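Local coordinates for Mannose/sialic acid-binding lectin (Polygonatum cyrtonema, PDB 3A0E), which probably binds carbohydrates, notably mannose, through a bulb-type lectin domain that makes up this chain, at residues 14-19 with 85-90. Sequence-based numbering, arbitrary orientation.
Sequences HSLEVG and YVLVLQ. With MAN (alpha-D-mannopyranose), chain B; SO4 (sulfate ion), chain F; SO4 (sulfate ion), chain E.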
loop_
_atom_site.group_PDB
_atom_site.type_symbol
_atom_site.label_atom_id
_atom_site.label_comp_id
_atom_site.label_asym_id
_atom_site.label_seq_id
_atom_site.Cartn_x
_atom_site.Cartn_y
_atom_site.Cartn_z
ATOM N N HIS A 14 7.805 -1.057 -15.627
ATOM C CA HIS A 14 6.623 -0.711 -14.843
ATOM C C HIS A 14 6.997 0.025 -13.560
ATOM O O HIS A 14 8.083 -0.179 -13.015
ATOM C CB HIS A 14 5.824 -1.976 -14.539
ATOM C CG HIS A 14 5.217 -2.598 -15.757
ATOM N ND1 HIS A 14 4.051 -2.131 -16.326
ATOM C CD2 HIS A 14 5.647 -3.606 -16.552
ATOM C CE1 HIS A 14 3.790 -2.824 -17.420
ATOM N NE2 HIS A 14 4.744 -3.725 -17.581
ATOM N N SER A 15 6.086 0.869 -13.081
ATOM C CA SER A 15 6.339 1.674 -11.893
ATOM C C SER A 15 5.187 1.754 -10.898
ATOM O O SER A 15 4.048 1.395 -11.196
ATOM C CB SER A 15 6.658 3.117 -12.309
ATOM O OG SER A 15 7.462 3.183 -13.473
ATOM N N LEU A 16 5.517 2.232 -9.705
ATOM C CA LEU A 16 4.530 2.494 -8.671
ATOM C C LEU A 16 4.578 4.011 -8.711
ATOM O O LEU A 16 5.660 4.591 -8.863
ATOM C CB LEU A 16 4.984 1.991 -7.301
ATOM C CG LEU A 16 5.084 0.472 -7.159
ATOM C CD1 LEU A 16 5.271 0.115 -5.688
ATOM C CD2 LEU A 16 3.819 -0.180 -7.711
ATOM N N GLU A 17 3.430 4.664 -8.600
ATOM C CA GLU A 17 3.420 6.115 -8.668
ATOM C C GLU A 17 2.450 6.770 -7.706
ATOM O O GLU A 17 1.370 6.246 -7.423
ATOM C CB GLU A 17 3.097 6.566 -10.099
ATOM C CG GLU A 17 4.140 6.147 -11.131
ATOM C CD GLU A 17 3.707 6.407 -12.565
ATOM O OE1 GLU A 17 4.505 6.122 -13.486
ATOM O OE2 GLU A 17 2.572 6.892 -12.774
ATOM N N VAL A 18 2.872 7.921 -7.199
ATOM C CA VAL A 18 2.087 8.740 -6.291
ATOM C C VAL A 18 2.227 10.122 -6.900
ATOM O O VAL A 18 3.234 10.799 -6.700
ATOM C CB VAL A 18 2.669 8.746 -4.863
ATOM C CG1 VAL A 18 1.979 9.815 -4.021
ATOM C CG2 VAL A 18 2.476 7.390 -4.225
ATOM N N GLY A 19 1.224 10.510 -7.680
ATOM C CA GLY A 19 1.248 11.795 -8.346
ATOM C C GLY A 19 1.491 12.952 -7.403
ATOM O O GLY A 19 1.238 12.846 -6.202
ATOM N N TYR A 85 2.772 -9.749 2.442
ATOM C CA TYR A 85 3.345 -8.437 2.698
ATOM C C TYR A 85 3.049 -7.490 1.548
ATOM O O TYR A 85 2.558 -7.907 0.497
ATOM C CB TYR A 85 4.861 -8.557 2.890
ATOM C CG TYR A 85 5.261 -9.419 4.071
ATOM C CD1 TYR A 85 5.130 -10.809 4.026
ATOM C CD2 TYR A 85 5.736 -8.842 5.247
ATOM C CE1 TYR A 85 5.459 -11.604 5.126
ATOM C CE2 TYR A 85 6.068 -9.626 6.356
ATOM C CZ TYR A 85 5.925 -11.005 6.286
ATOM O OH TYR A 85 6.246 -11.781 7.374
ATOM N N VAL A 86 3.347 -6.213 1.753
ATOM C CA VAL A 86 3.122 -5.218 0.719
ATOM C C VAL A 86 4.259 -4.204 0.698
ATOM O O VAL A 86 4.846 -3.890 1.736
ATOM C CB VAL A 86 1.781 -4.464 0.932
ATOM C CG1 VAL A 86 1.855 -3.588 2.180
ATOM C CG2 VAL A 86 1.461 -3.617 -0.302
ATOM N N LEU A 87 4.576 -3.727 -0.501
ATOM C CA LEU A 87 5.608 -2.716 -0.715
ATOM C C LEU A 87 4.831 -1.474 -1.120
ATOM O O LEU A 87 4.020 -1.531 -2.043
ATOM C CB LEU A 87 6.534 -3.118 -1.864
ATOM C CG LEU A 87 7.535 -2.029 -2.266
ATOM C CD1 LEU A 87 8.525 -1.809 -1.125
ATOM C CD2 LEU A 87 8.268 -2.438 -3.537
ATOM N N VAL A 88 5.088 -0.351 -0.457
ATOM C CA VAL A 88 4.346 0.862 -0.757
ATOM C C VAL A 88 5.164 2.133 -0.956
ATOM O O VAL A 88 6.036 2.464 -0.148
ATOM C CB VAL A 88 3.318 1.152 0.365
ATOM C CG1 VAL A 88 2.510 2.394 0.034
ATOM C CG2 VAL A 88 2.404 -0.053 0.564
ATOM N N LEU A 89 4.884 2.832 -2.050
ATOM C CA LEU A 89 5.517 4.119 -2.320
ATOM C C LEU A 89 4.515 5.078 -1.679
ATOM O O LEU A 89 3.399 5.242 -2.175
ATOM C CB LEU A 89 5.613 4.387 -3.824
ATOM C CG LEU A 89 5.875 5.851 -4.195
ATOM C CD1 LEU A 89 7.142 6.349 -3.499
ATOM C CD2 LEU A 89 5.988 5.979 -5.711
ATOM N N GLN A 90 4.906 5.699 -0.574
ATOM C CA GLN A 90 4.009 6.591 0.153
ATOM C C GLN A 90 3.992 8.046 -0.289
ATOM O O GLN A 90 4.917 8.529 -0.945
ATOM C CB GLN A 90 4.331 6.514 1.647
ATOM C CG GLN A 90 4.157 5.117 2.219
ATOM C CD GLN A 90 4.468 5.036 3.699
ATOM O OE1 GLN A 90 4.062 4.092 4.371
ATOM N NE2 GLN A 90 5.201 6.019 4.212
HETATM C C1 MAN B . 8.430 7.039 8.510
HETATM C C2 MAN B . 7.117 7.105 7.684
HETATM C C3 MAN B . 6.271 5.855 8.041
HETATM C C4 MAN B . 7.085 4.595 7.708
HETATM C C5 MAN B . 8.399 4.620 8.519
HETATM C C6 MAN B . 9.227 3.377 8.167
HETATM O O2 MAN B . 7.435 7.100 6.285
HETATM O O3 MAN B . 5.048 5.860 7.288
HETATM O O4 MAN B . 6.322 3.431 8.054
HETATM O O5 MAN B . 9.169 5.816 8.184
HETATM O O6 MAN B . 10.450 3.383 8.902
HETATM S S SO4 F . 3.012 1.767 -15.703
HETATM O O1 SO4 F . 2.175 0.895 -16.547
HETATM O O2 SO4 F . 2.155 2.727 -14.981
HETATM O O3 SO4 F . 3.754 0.941 -14.732
HETATM O O4 SO4 F . 3.963 2.507 -16.553
HETATM S S SO4 E . -2.299 8.976 -8.005
HETATM O O1 SO4 E . -0.854 8.986 -8.288
HETATM O O2 SO4 E . -2.845 7.640 -8.305
HETATM O O3 SO4 E . -2.526 9.294 -6.585
HETATM O O4 SO4 E . -2.970 9.984 -8.845
#
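Leu89 lies between Leu16 and Val18 and makes the largest single contribution to the contact between residues 14-19 and 85-90. Its CG stands anti to the backbone N (chi1 163°), and from there CD2 comes to 3.5 Å from Leu16 O and also touches CA of Glu17. Val18 meets it obliquely, CG2 lying 3.7 Å from Leu89 CG; this same methyl sits only 3.1 Å from Leu89 O, a tight fit. Leu16 CB and Leu89 CB face each other 4.3 Å apart, while CD1 of Leu16 extends along to CD2 of Leu87, a looser approach.

No hydrogen bond links the segments, and the strands 15-18 and 86-89 run at 49° with axes 7.4 Å apart, too far for backbone pairing. They belong to two different sheets: the first is an outer strand beside 22-26, the second lies between 3-5 and 95-104. This is the three-sheet beta-prism of the bulb-type (monocot mannose-binding) lectins, whose sheets pack their apolar faces inward. Leu24 and Tyr22 of strand 22-26 and Val95 of strand 95-104 also touch Leu89, while Leu55 and Leu57 of the third sheet reach Leu87.

Polar contacts are made with bound groups and not between the segments. Gln90, its CB directed away from 14-19 and its chain extended beyond CG, gives NE2 to mannose O3 at 3.1 Å (N-H...O 155°) and, weakly, to O2. Asp92 also accepts from NE2, and OE1 bonds to Tyr98 OH and to Ser5 OG of the second subunit; Asp92, Asn94 and Tyr98 bind the sugar as well. On the other segment, two sulfates, probably from the crystallisation liquor, accept backbone N-H groups: O3 of one from Ser15 N at 2.9 Å, O1 of the other from Gly19 N at 2.6 Å.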